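Local coordinates for malic enzyme (Entamoeba histolytica, PDB 3NV9), which probably catalyses the oxidative decarboxylation of malate to pyruvate with NAD or NADP as acceptor, as malic enzymes do, and works as an entangled dimer, at residues Y32-L35 with A36-V39; Y86-R89 with G90-G94; R272-E275 with I276-T280. All coordinates share one frame; numbering follows the deposited sequence.

Interaction 1: residues Y32-L35 with A36-V39. With SO4 (sulfate ion), chain D.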
loop_
_atom_site.group_PDB
_atom_site.type_symbol
_atom_site.label_atom_id
_atom_site.label_comp_id
_atom_site.label_asym_id
_atom_site.label_seq_id
_atom_site.Cartn_x
_atom_site.Cartn_y
_atom_site.Cartn_z
ATOM N N TYR A 32 -10.569 -21.473 15.254
ATOM C CA TYR A 32 -9.790 -20.572 14.441
ATOM C C TYR A 32 -10.624 -19.630 13.614
ATOM O O TYR A 32 -10.254 -18.469 13.481
ATOM C CB TYR A 32 -8.764 -21.298 13.600
ATOM C CG TYR A 32 -7.581 -21.765 14.430
ATOM C CD1 TYR A 32 -6.779 -20.849 15.128
ATOM C CD2 TYR A 32 -7.272 -23.113 14.533
ATOM C CE1 TYR A 32 -5.727 -21.273 15.897
ATOM C CE2 TYR A 32 -6.208 -23.537 15.304
ATOM C CZ TYR A 32 -5.448 -22.630 15.965
ATOM O OH TYR A 32 -4.392 -23.085 16.716
ATOM N N LYS A 33 -11.762 -20.068 13.078
ATOM C CA LYS A 33 -12.640 -19.072 12.453
ATOM C C LYS A 33 -13.128 -18.038 13.470
ATOM O O LYS A 33 -13.090 -16.853 13.203
ATOM C CB LYS A 33 -13.845 -19.711 11.750
ATOM C CG LYS A 33 -13.532 -20.627 10.526
ATOM C CD LYS A 33 -14.779 -21.487 10.111
ATOM C CE LYS A 33 -14.637 -21.928 8.605
ATOM N NZ LYS A 33 -15.674 -22.965 8.136
ATOM N N GLU A 34 -13.601 -18.467 14.640
ATOM C CA GLU A 34 -14.127 -17.494 15.602
ATOM C C GLU A 34 -13.036 -16.555 16.160
ATOM O O GLU A 34 -13.281 -15.360 16.371
ATOM C CB GLU A 34 -14.813 -18.261 16.706
ATOM C CG GLU A 34 -15.460 -17.395 17.754
ATOM C CD GLU A 34 -16.705 -16.649 17.276
ATOM O OE1 GLU A 34 -17.222 -16.866 16.149
ATOM O OE2 GLU A 34 -17.162 -15.806 18.067
ATOM N N LEU A 35 -11.836 -17.096 16.398
ATOM C CA LEU A 35 -10.680 -16.279 16.775
ATOM C C LEU A 35 -10.305 -15.373 15.626
ATOM O O LEU A 35 -9.972 -14.229 15.865
ATOM C CB LEU A 35 -9.450 -17.111 17.122
ATOM C CG LEU A 35 -8.218 -16.340 17.628
ATOM C CD1 LEU A 35 -8.689 -15.551 18.900
ATOM C CD2 LEU A 35 -7.072 -17.301 18.021
ATOM N N ALA A 36 -10.317 -15.855 14.385
ATOM C CA ALA A 36 -10.076 -14.907 13.284
ATOM C C ALA A 36 -10.990 -13.669 13.368
ATOM O O ALA A 36 -10.522 -12.509 13.287
ATOM C CB ALA A 36 -10.225 -15.556 11.995
ATOM N N GLU A 37 -12.291 -13.906 13.538
ATOM C CA GLU A 37 -13.244 -12.796 13.653
ATOM C C GLU A 37 -12.885 -11.789 14.765
ATOM O O GLU A 37 -12.883 -10.588 14.549
ATOM C CB GLU A 37 -14.653 -13.359 13.907
ATOM C CG GLU A 37 -15.720 -12.307 14.073
ATOM C CD GLU A 37 -17.135 -12.912 13.942
ATOM O OE1 GLU A 37 -17.404 -13.566 12.920
ATOM O OE2 GLU A 37 -17.974 -12.777 14.864
ATOM N N LYS A 38 -12.668 -12.300 15.970
ATOM C CA LYS A 38 -12.317 -11.509 17.166
ATOM C C LYS A 38 -11.010 -10.751 16.964
ATOM O O LYS A 38 -10.967 -9.551 17.131
ATOM C CB LYS A 38 -12.172 -12.434 18.398
ATOM C CG LYS A 38 -13.426 -13.163 18.810
ATOM C CD LYS A 38 -14.668 -12.232 18.949
ATOM C CE LYS A 38 -15.862 -13.047 19.484
ATOM N NZ LYS A 38 -17.168 -12.280 19.360
ATOM N N VAL A 39 -9.944 -11.438 16.577
ATOM C CA VAL A 39 -8.640 -10.770 16.511
ATOM C C VAL A 39 -8.553 -9.760 15.364
ATOM O O VAL A 39 -7.854 -8.774 15.462
ATOM C CB VAL A 39 -7.451 -11.813 16.450
ATOM C CG1 VAL A 39 -7.411 -12.471 15.122
ATOM C CG2 VAL A 39 -6.083 -11.107 16.647
HETATM S S SO4 D . -18.479 -20.667 9.382
HETATM O O1 SO4 D . -17.973 -21.849 8.723
HETATM O O2 SO4 D . -17.492 -19.597 9.093
HETATM O O3 SO4 D . -19.774 -20.252 8.841
HETATM O O4 SO4 D . -18.635 -20.947 10.809
#
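E34 and K38 sit one helical turn apart, and their side chains cross at an angle. E34 leaves the helix with CG anti to its backbone N (chi1 -178°), then bends at chi2. The bend brings E34 OE2 to 3.4 Å from K38 CE. K38 is also bent, and its NZ ends 3.8 Å from E34 OE2, a long salt bridge. The other carboxylate oxygen, E34 OE1, has a stronger partner: R71 of the second subunit. That arginine also pairs with E37 OE1. E37 OE2 lies 4.4 Å from E34 OE1, and the shared arginine probably offsets the repulsion between the two acids. K33 runs out from the helix as an extended chain. K33 NZ donates to sulfate O1 at 2.6 Å, and the same sulfate is held by Q30 and by R71 of the second subunit. The apolar L35 and V39 pack on F468. In the backbone, V39 N donates to L35 O at 2.9 Å, nearly straight at 173°; three similar bonds precede it. This is the i to i+4 pattern of an alpha helix, here in helix 21-43 at the dimer interface, with helix 470-485 packed alongside.

Interaction 2: residues Y86-R89 with G90-G94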
loop_
_atom_site.group_PDB
_atom_site.type_symbol
_atom_site.label_atom_id
_atom_site.label_comp_id
_atom_site.label_asym_id
_atom_site.label_seq_id
_atom_site.Cartn_x
_atom_site.Cartn_y
_atom_site.Cartn_z
ATOM N N TYR A 86 15.202 5.281 -4.701
ATOM C CA TYR A 86 14.911 6.584 -4.101
ATOM C C TYR A 86 13.588 6.520 -3.400
ATOM O O TYR A 86 13.158 7.515 -2.826
ATOM C CB TYR A 86 14.874 7.739 -5.108
ATOM C CG TYR A 86 16.218 8.205 -5.507
ATOM C CD1 TYR A 86 17.152 8.626 -4.558
ATOM C CD2 TYR A 86 16.563 8.261 -6.841
ATOM C CE1 TYR A 86 18.410 9.065 -4.959
ATOM C CE2 TYR A 86 17.795 8.675 -7.246
ATOM C CZ TYR A 86 18.728 9.079 -6.313
ATOM O OH TYR A 86 19.965 9.478 -6.777
ATOM N N SER A 87 12.953 5.362 -3.471
ATOM C CA SER A 87 11.644 5.145 -2.868
ATOM C C SER A 87 11.521 3.674 -2.450
ATOM O O SER A 87 12.333 2.868 -2.868
ATOM C CB SER A 87 10.564 5.510 -3.879
ATOM O OG SER A 87 10.224 4.430 -4.718
ATOM N N LEU A 88 10.493 3.321 -1.683
ATOM C CA LEU A 88 10.224 1.904 -1.230
ATOM C C LEU A 88 10.036 0.943 -2.366
ATOM O O LEU A 88 10.210 -0.296 -2.206
ATOM C CB LEU A 88 8.953 1.857 -0.336
ATOM C CG LEU A 88 7.566 1.844 -1.034
ATOM C CD1 LEU A 88 6.460 1.389 -0.118
ATOM C CD2 LEU A 88 7.137 3.180 -1.635
ATOM N N ARG A 89 9.735 1.471 -3.556
ATOM C CA ARG A 89 9.419 0.585 -4.710
ATOM C C ARG A 89 10.303 -0.687 -4.806
ATOM O O ARG A 89 9.806 -1.805 -4.998
ATOM C CB ARG A 89 9.473 1.344 -6.033
ATOM C CG ARG A 89 9.167 0.455 -7.246
ATOM C CD ARG A 89 9.223 1.266 -8.580
ATOM N NE ARG A 89 8.549 0.541 -9.676
ATOM C CZ ARG A 89 8.675 0.768 -10.996
ATOM N NH1 ARG A 89 9.438 1.777 -11.478
ATOM N NH2 ARG A 89 7.979 0.004 -11.849
ATOM N N GLY A 90 11.616 -0.504 -4.673
ATOM C CA GLY A 90 12.549 -1.636 -4.767
ATOM C C GLY A 90 12.279 -2.779 -3.826
ATOM O O GLY A 90 12.690 -3.910 -4.109
ATOM N N ASN A 91 11.567 -2.533 -2.715
ATOM C CA ASN A 91 11.180 -3.655 -1.833
ATOM C C ASN A 91 9.637 -3.790 -1.689
ATOM O O ASN A 91 9.159 -4.387 -0.728
ATOM C CB ASN A 91 11.928 -3.504 -0.478
ATOM C CG ASN A 91 11.884 -4.774 0.423
ATOM O OD1 ASN A 91 11.564 -4.666 1.614
ATOM N ND2 ASN A 91 12.193 -5.937 -0.127
ATOM N N PHE A 92 8.864 -3.282 -2.677
ATOM C CA PHE A 92 7.380 -3.087 -2.522
ATOM C C PHE A 92 6.641 -4.067 -3.414
ATOM O O PHE A 92 6.828 -4.066 -4.661
ATOM C CB PHE A 92 6.964 -1.623 -2.870
ATOM C CG PHE A 92 5.625 -1.156 -2.285
ATOM C CD1 PHE A 92 5.104 -1.701 -1.083
ATOM C CD2 PHE A 92 4.937 -0.090 -2.884
ATOM C CE1 PHE A 92 3.883 -1.218 -0.519
ATOM C CE2 PHE A 92 3.718 0.407 -2.348
ATOM C CZ PHE A 92 3.178 -0.168 -1.165
ATOM N N VAL A 93 5.803 -4.899 -2.790
ATOM C CA VAL A 93 5.059 -5.921 -3.485
ATOM C C VAL A 93 3.569 -5.630 -3.398
ATOM O O VAL A 93 3.099 -5.277 -2.312
ATOM C CB VAL A 93 5.385 -7.317 -2.971
ATOM C CG1 VAL A 93 4.416 -8.346 -3.554
ATOM C CG2 VAL A 93 6.890 -7.678 -3.364
ATOM N N GLY A 94 2.853 -5.700 -4.540
ATOM C CA GLY A 94 1.385 -5.569 -4.538
ATOM C C GLY A 94 0.701 -6.922 -4.570
ATOM O O GLY A 94 1.019 -7.733 -5.407
#
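L88 lays its CD1 methyl over the F92 ring in a CH-pi contact. L88 CD1 stands 3.3 Å from the F92 ring centroid, only 7° off the ring normal, so it sits above the middle of the face. L88 CG follows at 3.8 Å from F92 CG. The L88 torsion (chi1 81°) tucks CG into the space flanked by both backbone neighbours of CA, and this brings the branch across to the ring. The F92 ring also meets the ring of F162, with planes at about 30°. I49 of the second subunit packs on F92, and P134 of that subunit packs on L88.

Backbone hydrogen bonds form the second group. N91 N donates to L88 O at 2.7 Å, and F92 N donates to R89 O at 2.9 Å. These are i to i+3 bonds of a tight turn. In the second, the amide lies well above the carbonyl plane of R89. From F92 the chain runs on as strand 92-97 of the parallel sheet.

Polar side chains form the third. S87 OG accepts from R89 N at 3.2 Å, an ST turn, and OG is bonded to S83 O as well. R89 extends fully from CG to NE. Its guanidinium group bonds to the carbonyls of F162 and Q159 and to S83 OG.

Apolar packing thus covers the ring at the subunit interface. Multiple hydrogen bonds satisfy the buried guanidinium group and fix its rotation, holding the turn against neighbouring parts of the N-terminal domain.

Interaction 3: residues R272-E275 with I276-T280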
loop_
_atom_site.group_PDB
_atom_site.type_symbol
_atom_site.label_atom_id
_atom_site.label_comp_id
_atom_site.label_asym_id
_atom_site.label_seq_id
_atom_site.Cartn_x
_atom_site.Cartn_y
_atom_site.Cartn_z
ATOM N N ARG A 272 -2.821 -25.124 -20.816
ATOM C CA ARG A 272 -2.076 -25.871 -19.800
ATOM C C ARG A 272 -2.716 -27.251 -19.522
ATOM O O ARG A 272 -2.028 -28.267 -19.414
ATOM C CB ARG A 272 -1.810 -25.016 -18.522
ATOM C CG ARG A 272 -1.524 -23.522 -18.787
ATOM C CD ARG A 272 -0.335 -22.867 -18.013
ATOM N NE ARG A 272 0.910 -23.407 -18.487
ATOM C CZ ARG A 272 2.114 -22.830 -18.504
ATOM N NH1 ARG A 272 2.393 -21.588 -18.036
ATOM N NH2 ARG A 272 3.072 -23.571 -19.046
ATOM N N LYS A 273 -4.039 -27.321 -19.449
ATOM C CA LYS A 273 -4.666 -28.640 -19.286
ATOM C C LYS A 273 -4.428 -29.487 -20.547
ATOM O O LYS A 273 -4.257 -30.713 -20.459
ATOM C CB LYS A 273 -6.165 -28.564 -18.946
ATOM C CG LYS A 273 -6.532 -27.771 -17.675
ATOM C CD LYS A 273 -8.074 -27.601 -17.532
ATOM C CE LYS A 273 -8.854 -28.933 -17.544
ATOM N NZ LYS A 273 -10.336 -28.756 -17.411
ATOM N N TRP A 274 -4.383 -28.819 -21.695
ATOM C CA TRP A 274 -4.168 -29.486 -22.981
ATOM C C TRP A 274 -2.783 -30.171 -23.119
ATOM O O TRP A 274 -2.722 -31.360 -23.505
ATOM C CB TRP A 274 -4.449 -28.533 -24.156
ATOM C CG TRP A 274 -4.300 -29.246 -25.470
ATOM C CD1 TRP A 274 -3.505 -28.869 -26.538
ATOM C CD2 TRP A 274 -4.920 -30.493 -25.841
ATOM N NE1 TRP A 274 -3.619 -29.808 -27.535
ATOM C CE2 TRP A 274 -4.477 -30.806 -27.135
ATOM C CE3 TRP A 274 -5.823 -31.356 -25.208
ATOM C CZ2 TRP A 274 -4.901 -31.961 -27.808
ATOM C CZ3 TRP A 274 -6.232 -32.512 -25.859
ATOM C CH2 TRP A 274 -5.773 -32.806 -27.145
ATOM N N GLU A 275 -1.709 -29.440 -22.779
ATOM C CA GLU A 275 -0.334 -29.987 -22.708
ATOM C C GLU A 275 -0.302 -31.241 -21.820
ATOM O O GLU A 275 0.288 -32.262 -22.163
ATOM C CB GLU A 275 0.624 -28.907 -22.204
ATOM C CG GLU A 275 2.014 -29.385 -21.687
ATOM C CD GLU A 275 3.000 -29.795 -22.807
ATOM O OE1 GLU A 275 2.727 -29.495 -23.995
ATOM O OE2 GLU A 275 4.042 -30.430 -22.498
ATOM N N ILE A 276 -0.991 -31.159 -20.688
ATOM C CA ILE A 276 -1.166 -32.289 -19.773
ATOM C C ILE A 276 -2.031 -33.411 -20.361
ATOM O O ILE A 276 -1.847 -34.584 -20.017
ATOM C CB ILE A 276 -1.754 -31.764 -18.424
ATOM C CG1 ILE A 276 -0.688 -30.958 -17.687
ATOM C CG2 ILE A 276 -2.376 -32.888 -17.568
ATOM C CD1 ILE A 276 -1.244 -30.005 -16.630
ATOM N N CYS A 277 -2.984 -33.054 -21.225
ATOM C CA CYS A 277 -3.779 -34.046 -21.946
ATOM C C CYS A 277 -2.916 -34.850 -22.939
ATOM O O CYS A 277 -3.019 -36.068 -23.006
ATOM C CB CYS A 277 -4.961 -33.397 -22.637
ATOM S SG CYS A 277 -6.367 -32.981 -21.508
ATOM N N GLU A 278 -2.043 -34.148 -23.660
ATOM C CA GLU A 278 -1.105 -34.752 -24.601
ATOM C C GLU A 278 -0.048 -35.702 -23.976
ATOM O O GLU A 278 0.317 -36.718 -24.580
ATOM C CB GLU A 278 -0.374 -33.651 -25.385
ATOM C CG GLU A 278 -1.252 -32.525 -25.840
ATOM C CD GLU A 278 -1.014 -32.123 -27.293
ATOM O OE1 GLU A 278 -0.159 -31.222 -27.554
ATOM O OE2 GLU A 278 -1.694 -32.734 -28.167
ATOM N N THR A 279 0.416 -35.377 -22.759
ATOM C CA THR A 279 1.651 -35.984 -22.188
ATOM C C THR A 279 1.445 -36.981 -21.039
ATOM O O THR A 279 2.370 -37.691 -20.652
ATOM C CB THR A 279 2.611 -34.863 -21.687
ATOM O OG1 THR A 279 1.890 -33.999 -20.795
ATOM C CG2 THR A 279 3.142 -34.037 -22.838
ATOM N N THR A 280 0.246 -37.047 -20.480
ATOM C CA THR A 280 0.039 -37.838 -19.260
ATOM C C THR A 280 -0.975 -38.928 -19.478
ATOM O O THR A 280 -1.642 -38.945 -20.517
ATOM C CB THR A 280 -0.368 -36.941 -18.046
ATOM O OG1 THR A 280 -1.610 -36.248 -18.308
ATOM C CG2 THR A 280 0.753 -35.907 -17.745
HETATM O O HOH W 1 0.370 -28.811 -25.997
#
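R272-E275 and I276-T279 make up nearly all of the short helix 271-279, and T280 is the first residue to leave helical geometry. E278 N donates to W274 O at 2.9 Å, nearly along the C=O axis. C277 N donates to K273 O at 2.8 Å with a bent angle of 134°. The bonds at the two ends, I276 N to R272 O and T279 N to E275 O, are weak. The T279 hydroxyl supports the closing end: T279 OG1 donates to E275 O at 2.7 Å. A chi1 of 53° sets T279 OG1 between its own N and C, which turns it back toward the preceding turn. The T279 methyl CG2 meets E275 OE2.

The helix belongs to the NAD-binding domain, which has a Rossmann fold. Its inner side faces strand 248-252 of the sheet, where I276 packs on M250 and K273 forms a salt bridge with D252.

W274 and E278 lie on another side. The E278 carboxylate stacks on the indole, with the planes 29° apart. E278 CG makes a CH-pi contact 4.0 Å from the centroid of the W274 five-membered ring. E278 OE2 comes within 3.3 Å of W274 CZ2. K265 makes a cation-pi contact with the same indole. C277 approaches obliquely, with C277 CB 3.4 Å from W274 CE3 and SG in a sulfur-aromatic contact farther out. A water bridges the two acids, donating to E275 OE1 and to E278 OE1. E275 OE1 and E278 OE1 are 4.9 Å apart, and the bridging water probably eases the repulsion between these like charges.

How the interactions relate
The three contacts come in series along the chain. Interaction 1 lies on helix 21-43. Interaction 2 leads from a loop into strand 92-97 of the parallel sheet, in the N-terminal domain. Interaction 3 lies on helix 271-279, in the NAD-binding domain. None touches another. The centres of interaction 1 and interaction 2 are about 31 Å apart. Those of interaction 2 and interaction 3 are about 38 Å apart. Interaction 1 and interaction 3 lie on opposite sides of the chain's centre, with their own centres about 41 Å apart. Interactions 1 and 2 both meet the second subunit, and E37 of one subunit packs on Y86 of the other. Interaction 3 touches no other chain. The first two therefore belong to the dimer interface, the third to one subunit's own fold.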